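Local atomic coordinates of 3-methyladenine DNA glycosylase (Helicobacter pylori, PDB entry 1PU6), a protein that excises alkylated bases such as 3-methyladenine from DNA, starting base excision repair, and belongs to the helix-hairpin-helix glycosylases. Residues Ala33-Val38 / Lys50-Leu55; Lys56-Leu61 / Ala81-Pro86; Trp24-Leu29 / Thr43-Val48. All coordinates share one frame; numbering follows the deposited sequence.

Contact 1 of 3, residues Ala33-Val38 / Lys50-Leu55; sequences ALLGAV and KSLENL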
# COMPACT_ATOMS: atom_id res chain seq x y z
N ALA A 33 -2.51 0.29 -8.18
CA ALA A 33 -1.96 0.17 -6.82
C ALA A 33 -2.52 1.28 -5.91
O ALA A 33 -2.88 1.01 -4.74
CB ALA A 33 -0.39 0.18 -6.83
N LEU A 34 -2.57 2.54 -6.39
CA LEU A 34 -3.22 3.61 -5.60
C LEU A 34 -4.70 3.24 -5.32
O LEU A 34 -5.16 3.36 -4.16
CB LEU A 34 -3.13 4.96 -6.38
CG LEU A 34 -3.82 6.15 -5.69
CD1 LEU A 34 -3.15 7.44 -6.21
CD2 LEU A 34 -5.31 6.17 -6.08
N LEU A 35 -5.43 2.74 -6.32
CA LEU A 35 -6.84 2.40 -6.06
C LEU A 35 -6.98 1.30 -4.98
O LEU A 35 -7.82 1.39 -4.07
CB LEU A 35 -7.58 1.88 -7.32
CG LEU A 35 -7.69 2.92 -8.42
CD1 LEU A 35 -8.38 2.24 -9.58
CD2 LEU A 35 -8.55 4.13 -7.96
N GLY A 36 -6.17 0.25 -5.07
CA GLY A 36 -6.26 -0.79 -4.07
C GLY A 36 -5.84 -0.34 -2.69
O GLY A 36 -6.40 -0.82 -1.70
N ALA A 37 -4.86 0.57 -2.60
CA ALA A 37 -4.41 1.05 -1.31
C ALA A 37 -5.56 1.78 -0.61
O ALA A 37 -5.67 1.70 0.62
CB ALA A 37 -3.20 1.99 -1.48
N VAL A 38 -6.38 2.50 -1.38
CA VAL A 38 -7.51 3.18 -0.79
C VAL A 38 -8.61 2.18 -0.43
O VAL A 38 -9.17 2.25 0.69
CB VAL A 38 -8.05 4.26 -1.78
CG1 VAL A 38 -9.36 4.86 -1.25
CG2 VAL A 38 -6.95 5.36 -1.97
N LYS A 50 -11.89 -8.25 -6.04
CA LYS A 50 -13.22 -8.32 -6.68
C LYS A 50 -13.73 -6.96 -7.19
O LYS A 50 -14.30 -6.87 -8.28
CB LYS A 50 -14.27 -8.97 -5.74
CG LYS A 50 -14.03 -10.40 -5.35
N SER A 51 -13.52 -5.90 -6.40
CA SER A 51 -13.84 -4.54 -6.84
C SER A 51 -13.00 -4.17 -8.06
O SER A 51 -13.49 -3.58 -9.03
CB SER A 51 -13.51 -3.55 -5.70
OG SER A 51 -14.44 -3.77 -4.63
N LEU A 52 -11.69 -4.47 -8.00
CA LEU A 52 -10.83 -4.12 -9.16
C LEU A 52 -11.28 -4.87 -10.43
O LEU A 52 -11.27 -4.31 -11.54
CB LEU A 52 -9.35 -4.38 -8.85
CG LEU A 52 -8.73 -3.45 -7.77
CD1 LEU A 52 -7.32 -3.93 -7.49
CD2 LEU A 52 -8.66 -1.98 -8.28
N GLU A 53 -11.74 -6.12 -10.25
CA GLU A 53 -12.27 -6.88 -11.37
C GLU A 53 -13.52 -6.21 -11.94
O GLU A 53 -13.65 -6.11 -13.16
CB GLU A 53 -12.58 -8.31 -10.94
CG GLU A 53 -12.77 -9.27 -12.08
CD GLU A 53 -13.27 -10.63 -11.61
OE1 GLU A 53 -12.68 -11.21 -10.65
OE2 GLU A 53 -14.27 -11.13 -12.19
N ASN A 54 -14.43 -5.73 -11.07
CA ASN A 54 -15.60 -5.02 -11.58
C ASN A 54 -15.20 -3.77 -12.38
O ASN A 54 -15.83 -3.49 -13.42
CB ASN A 54 -16.54 -4.59 -10.42
CG ASN A 54 -17.30 -5.78 -9.79
OD1 ASN A 54 -17.44 -6.87 -10.40
ND2 ASN A 54 -17.81 -5.56 -8.58
N LEU A 55 -14.18 -3.03 -11.90
CA LEU A 55 -13.70 -1.81 -12.57
C LEU A 55 -13.12 -2.14 -13.94
O LEU A 55 -13.34 -1.39 -14.93
CB LEU A 55 -12.66 -1.05 -11.72
CG LEU A 55 -13.26 -0.41 -10.44
CD1 LEU A 55 -12.13 0.12 -9.58
CD2 LEU A 55 -14.20 0.73 -10.84
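Leu35 meets Leu52 and Leu55 in a purely apolar contact between helices 31-39 and 45-57, and the contact buries 112 Å² in total. One methyl of Leu52, CD2, comes up to the root of the Leu35 side chain and lies 4.1 Å from its CB. Farther out, the methyl carbons Leu35 CD1 and Leu55 CD1 approach to 4.3 Å, so Leu35 is touched near its base by one leucine and at its end by the other. The second branch of Leu52 goes another way: its CD1 stands 4.8 Å from Gly36 CA, where the neighbouring helix presents bare backbone.

One torsion helps to explain the reach of Leu52: CG is anti to the carbonyl carbon (chi1 -68°), and this carries the forked end closer to helix 31-39 than the direction of its CB would suggest. Leu52 and Leu55, three residues apart, both offer methyl groups to the same partner.

In the next shell, Leu97 of helix 90-108 also packs on Leu35, while Leu34 reaches Ile137 of helix 131-141. Ser51 OG and Ser87 OG share a hydrogen bond. All three contacting leucines are buried, and the geometry is that of apolar helix-helix packing inside the all-helical HhH-GPD glycosylase fold.

Contact 2 of 3, residues Lys56-Leu61 / Ala81-Pro86; sequences KNAFIL and AECVRP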
# COMPACT_ATOMS: atom_id res chain seq x y z
N LYS A 56 -12.39 -3.25 -14.04
CA LYS A 56 -11.82 -3.67 -15.34
C LYS A 56 -12.88 -4.20 -16.29
O LYS A 56 -12.84 -3.90 -17.48
CB LYS A 56 -10.69 -4.69 -15.17
CG LYS A 56 -9.52 -4.09 -14.43
CD LYS A 56 -8.54 -5.14 -13.96
CE LYS A 56 -7.33 -4.47 -13.35
NZ LYS A 56 -6.07 -5.35 -13.37
N ASN A 57 -13.84 -4.93 -15.75
CA ASN A 57 -14.91 -5.50 -16.57
C ASN A 57 -15.88 -4.45 -17.11
O ASN A 57 -16.57 -4.70 -18.12
CB ASN A 57 -15.69 -6.52 -15.73
CG ASN A 57 -14.91 -7.84 -15.48
OD1 ASN A 57 -15.40 -8.68 -14.69
ND2 ASN A 57 -13.73 -8.03 -16.11
N ALA A 58 -15.96 -3.30 -16.44
CA ALA A 58 -16.75 -2.17 -16.91
C ALA A 58 -15.92 -1.22 -17.76
O ALA A 58 -16.44 -0.19 -18.23
CB ALA A 58 -17.39 -1.41 -15.71
N PHE A 59 -14.62 -1.52 -17.94
CA PHE A 59 -13.69 -0.65 -18.71
C PHE A 59 -13.52 0.75 -18.15
O PHE A 59 -13.20 1.71 -18.87
CB PHE A 59 -13.99 -0.67 -20.25
CG PHE A 59 -14.08 -2.07 -20.80
CD1 PHE A 59 -15.32 -2.64 -21.10
CD2 PHE A 59 -12.93 -2.85 -20.92
CE1 PHE A 59 -15.41 -3.95 -21.56
CE2 PHE A 59 -13.01 -4.19 -21.39
CZ PHE A 59 -14.24 -4.73 -21.70
N ILE A 60 -13.69 0.85 -16.84
CA ILE A 60 -13.34 2.06 -16.14
C ILE A 60 -11.81 2.15 -15.99
O ILE A 60 -11.19 3.25 -16.12
CB ILE A 60 -14.05 2.09 -14.80
CG1 ILE A 60 -15.58 2.16 -15.02
CG2 ILE A 60 -13.56 3.29 -13.98
CD1 ILE A 60 -16.42 1.69 -13.78
N LEU A 61 -11.21 1.01 -15.67
CA LEU A 61 -9.75 0.89 -15.52
C LEU A 61 -9.22 0.10 -16.73
O LEU A 61 -9.64 -1.06 -16.92
CB LEU A 61 -9.49 0.15 -14.21
CG LEU A 61 -8.11 -0.21 -13.58
CD1 LEU A 61 -7.15 0.96 -13.38
CD2 LEU A 61 -8.32 -0.86 -12.19
N ALA A 81 -19.85 3.41 -7.06
CA ALA A 81 -20.25 2.78 -5.79
C ALA A 81 -20.70 1.33 -6.04
O ALA A 81 -20.33 0.43 -5.26
CB ALA A 81 -21.38 3.61 -5.10
N GLU A 82 -21.43 1.11 -7.13
CA GLU A 82 -21.84 -0.25 -7.51
C GLU A 82 -20.65 -1.16 -7.79
O GLU A 82 -20.61 -2.32 -7.28
CB GLU A 82 -22.81 -0.22 -8.71
N CYS A 83 -19.63 -0.65 -8.53
CA CYS A 83 -18.44 -1.46 -8.80
C CYS A 83 -17.65 -1.83 -7.56
O CYS A 83 -17.07 -2.92 -7.49
CB CYS A 83 -17.49 -0.72 -9.75
SG CYS A 83 -18.08 -0.74 -11.44
N VAL A 84 -17.59 -0.94 -6.58
CA VAL A 84 -16.75 -1.20 -5.41
C VAL A 84 -17.52 -1.86 -4.24
O VAL A 84 -17.00 -1.98 -3.15
CB VAL A 84 -15.87 0.04 -5.00
CG1 VAL A 84 -15.00 0.52 -6.24
CG2 VAL A 84 -16.73 1.24 -4.43
N ARG A 85 -18.77 -2.24 -4.46
CA ARG A 85 -19.52 -2.93 -3.42
C ARG A 85 -18.77 -4.06 -2.69
O ARG A 85 -18.92 -4.20 -1.47
CB ARG A 85 -20.84 -3.48 -4.04
CG ARG A 85 -22.03 -2.88 -3.50
CD ARG A 85 -23.34 -3.57 -3.99
NE ARG A 85 -24.10 -4.31 -2.96
CZ ARG A 85 -25.18 -5.11 -3.25
NH1 ARG A 85 -25.61 -5.32 -4.51
NH2 ARG A 85 -25.85 -5.73 -2.27
N PRO A 86 -18.02 -4.93 -3.40
CA PRO A 86 -17.37 -6.06 -2.72
C PRO A 86 -16.40 -5.73 -1.59
O PRO A 86 -16.33 -6.52 -0.64
CB PRO A 86 -16.63 -6.79 -3.84
CG PRO A 86 -17.29 -6.43 -5.09
CD PRO A 86 -17.83 -4.99 -4.85
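No ring, amide or other flat group meets a partner where Ala58 and Ile60 touch Cys83; the contact is made by two methyl groups and one sulfur. It joins the Schellman motif that ends helix 45-57 to the last turn of helix 77-83, within the helical HhH-GPD fold. The evidence for the motif is the positive phi of Phe59 (61°), together with bonds from Phe59 N to Lys56 O at 3.0 Å and, probably, from Ile60 N to Leu55 O at 3.0 Å. This helix end places Ala58 and Ile60 side by side, both with CB directed at Cys83.

One polar neighbour helps to place the cysteine backbone: Cys83 O accepts a hydrogen bond from Asn54 ND2 on helix 45-57, so the two helix ends are tied by a bond as well as by packing. Ile60 also packs on Ile72 of helix 65-74 and on Ile75. The buried area is small, 70 Å².

Cys83 holds SG anti to its carbonyl carbon (chi1 -75°), which directs the sulfur at both methyls. Ala58 CB is 4.4 Å from Cys83 SG, and Ile60 CD1 is closer, at 3.8 Å from the same Cys83 SG.

Contact 3 of 3, residues Trp24-Leu29 / Thr43-Val48; sequences WWPNAL and TKFEAV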
# COMPACT_ATOMS: atom_id res chain seq x y z
N TRP A 24 5.82 -7.07 -4.30
CA TRP A 24 4.79 -7.77 -3.52
C TRP A 24 3.36 -7.40 -3.92
O TRP A 24 2.53 -8.29 -4.24
CB TRP A 24 4.99 -7.61 -2.00
CG TRP A 24 3.89 -8.30 -1.19
CD1 TRP A 24 3.68 -9.66 -1.06
CD2 TRP A 24 2.87 -7.66 -0.45
NE1 TRP A 24 2.58 -9.88 -0.27
CE2 TRP A 24 2.07 -8.66 0.14
CE3 TRP A 24 2.57 -6.31 -0.16
CZ2 TRP A 24 0.97 -8.37 0.98
CZ3 TRP A 24 1.48 -6.03 0.66
CH2 TRP A 24 0.71 -7.06 1.25
N TRP A 25 3.05 -6.10 -3.89
CA TRP A 25 1.67 -5.65 -4.22
C TRP A 25 1.47 -5.93 -5.75
O TRP A 25 2.33 -5.52 -6.57
CB TRP A 25 1.59 -4.13 -3.92
CG TRP A 25 0.22 -3.60 -3.81
CD1 TRP A 25 -0.71 -3.48 -4.80
CD2 TRP A 25 -0.37 -3.08 -2.61
NE1 TRP A 25 -1.86 -2.92 -4.29
CE2 TRP A 25 -1.68 -2.66 -2.95
CE3 TRP A 25 0.07 -2.96 -1.27
CZ2 TRP A 25 -2.57 -2.12 -1.99
CZ3 TRP A 25 -0.80 -2.41 -0.31
CH2 TRP A 25 -2.11 -2.00 -0.68
N PRO A 26 0.38 -6.60 -6.16
CA PRO A 26 0.14 -6.82 -7.60
C PRO A 26 -0.08 -5.50 -8.36
O PRO A 26 -0.79 -4.61 -7.89
CB PRO A 26 -1.12 -7.72 -7.67
CG PRO A 26 -1.65 -7.76 -6.31
CD PRO A 26 -0.69 -7.12 -5.30
N ASN A 27 0.58 -5.38 -9.50
CA ASN A 27 0.55 -4.14 -10.30
C ASN A 27 1.03 -2.88 -9.53
O ASN A 27 0.50 -1.76 -9.69
CB ASN A 27 -0.85 -3.93 -10.95
CG ASN A 27 -1.17 -5.04 -11.96
OD1 ASN A 27 -2.26 -5.68 -11.91
ND2 ASN A 27 -0.21 -5.31 -12.87
N ALA A 28 2.09 -3.07 -8.75
CA ALA A 28 2.79 -1.96 -8.09
C ALA A 28 3.27 -0.92 -9.12
O ALA A 28 3.55 -1.22 -10.32
CB ALA A 28 3.99 -2.51 -7.29
N LEU A 29 3.32 0.33 -8.64
CA LEU A 29 3.85 1.48 -9.39
C LEU A 29 2.91 1.95 -10.49
O LEU A 29 3.32 2.74 -11.38
CB LEU A 29 5.29 1.28 -9.92
CG LEU A 29 6.30 0.77 -8.88
CD1 LEU A 29 7.73 0.75 -9.41
CD2 LEU A 29 6.27 1.55 -7.55
N THR A 43 -10.86 -3.34 5.33
CA THR A 43 -11.31 -4.62 4.72
C THR A 43 -10.16 -5.54 4.35
O THR A 43 -9.03 -5.28 4.73
CB THR A 43 -12.30 -4.39 3.51
OG1 THR A 43 -12.88 -5.65 3.12
CG2 THR A 43 -11.54 -3.95 2.29
N LYS A 44 -10.46 -6.65 3.67
CA LYS A 44 -9.44 -7.60 3.27
C LYS A 44 -9.08 -7.42 1.81
O LYS A 44 -9.94 -7.11 0.99
CB LYS A 44 -9.91 -9.05 3.55
CG LYS A 44 -10.52 -9.22 4.97
N PHE A 45 -7.79 -7.59 1.49
CA PHE A 45 -7.36 -7.42 0.11
C PHE A 45 -8.07 -8.36 -0.88
O PHE A 45 -8.28 -7.99 -2.03
CB PHE A 45 -5.83 -7.48 -0.06
CG PHE A 45 -5.37 -6.84 -1.35
CD1 PHE A 45 -4.89 -7.63 -2.40
CD2 PHE A 45 -5.49 -5.47 -1.56
CE1 PHE A 45 -4.49 -7.07 -3.60
CE2 PHE A 45 -5.11 -4.91 -2.76
CZ PHE A 45 -4.60 -5.71 -3.79
N GLU A 46 -8.50 -9.53 -0.44
CA GLU A 46 -9.21 -10.42 -1.34
C GLU A 46 -10.55 -9.81 -1.88
O GLU A 46 -10.97 -10.04 -3.04
CB GLU A 46 -9.43 -11.75 -0.61
CG GLU A 46 -8.14 -12.45 -0.16
CD GLU A 46 -7.20 -11.62 0.72
OE1 GLU A 46 -6.06 -11.34 0.28
OE2 GLU A 46 -7.60 -11.24 1.85
N ALA A 47 -11.18 -8.97 -1.04
CA ALA A 47 -12.40 -8.27 -1.47
C ALA A 47 -12.04 -7.18 -2.45
O ALA A 47 -12.81 -6.87 -3.38
CB ALA A 47 -13.13 -7.69 -0.27
N VAL A 48 -10.89 -6.54 -2.22
CA VAL A 48 -10.43 -5.47 -3.12
C VAL A 48 -10.25 -6.04 -4.54
O VAL A 48 -10.60 -5.36 -5.55
CB VAL A 48 -9.13 -4.83 -2.60
CG1 VAL A 48 -8.56 -3.80 -3.59
CG2 VAL A 48 -9.44 -4.13 -1.27
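Trp25 and Phe45 both carry CG anti to the backbone N, with chi1 of -163° and -160°, and these torsions bring an indole and a phenyl ring together although their CA atoms are 10.2 Å apart. Trp25 begins a type II beta turn that runs to Ala28, in the loop before helix 31-39; Phe45 stands in the first turn of helix 45-57, directly after the N-cap position at Lys44. The contact therefore joins a loop turn to a helix start in this helix-hairpin-helix glycosylase.

Phe45 is the residue on which the contact is centred, since it touches both partners with the far end of its ring. The ring atoms are shared out: CE1 is nearest the proline, CE2 and CZ nearest the indole. The indole contributes its nitrogen and the adjoining benzo carbons, with Trp25 NE1 3.9 Å from Phe45 CZ. The pair is oblique, as the ring planes meet at 69° and the centroid of the five-membered ring of Trp25 is 5.3 Å from that of the Phe45 ring. The Pro26 and Phe45 side chains point at each other head-on, and the two loop residues, consecutive in sequence, meet the same far end of the phenyl at adjacent places.

Around them, Trp25 also meets the ring of Tyr140, and the C-terminal helix 207-215 is engaged nearby, by Glu46 through a salt bridge to Lys211 and by Trp24 NE1 through a hydrogen bond to Glu208. A beta-mercaptoethanol, probably from the crystallisation liquor, lies about 3 Å from the Phe45 side chain at nearest atoms; such molecules often mark pockets, and this one may lie in the pocket for the alkylated base. On the proline side, Pro26 CG lies 4.0 Å from Phe45 CE1.

Helix 45-57 supplies a segment to all three contacts: its first turn to contact 3, its middle to contact 1 and its C-terminal end to contact 2. Centres are about 7 Å apart for contacts 1 and 3, about 8 Å for contacts 1 and 2, and about 15 Å for contacts 2 and 3. Along the chain, contacts 1 and 3 alternate their segments, whereas contact 2 opens after both have closed. Contacts 1 and 3 touch directly, with Trp25 CZ2 3.6 Å from Ala37 N. One helix thus links the possible pocket region, through a leucine-packed interior, to the more peripheral turn at its far end.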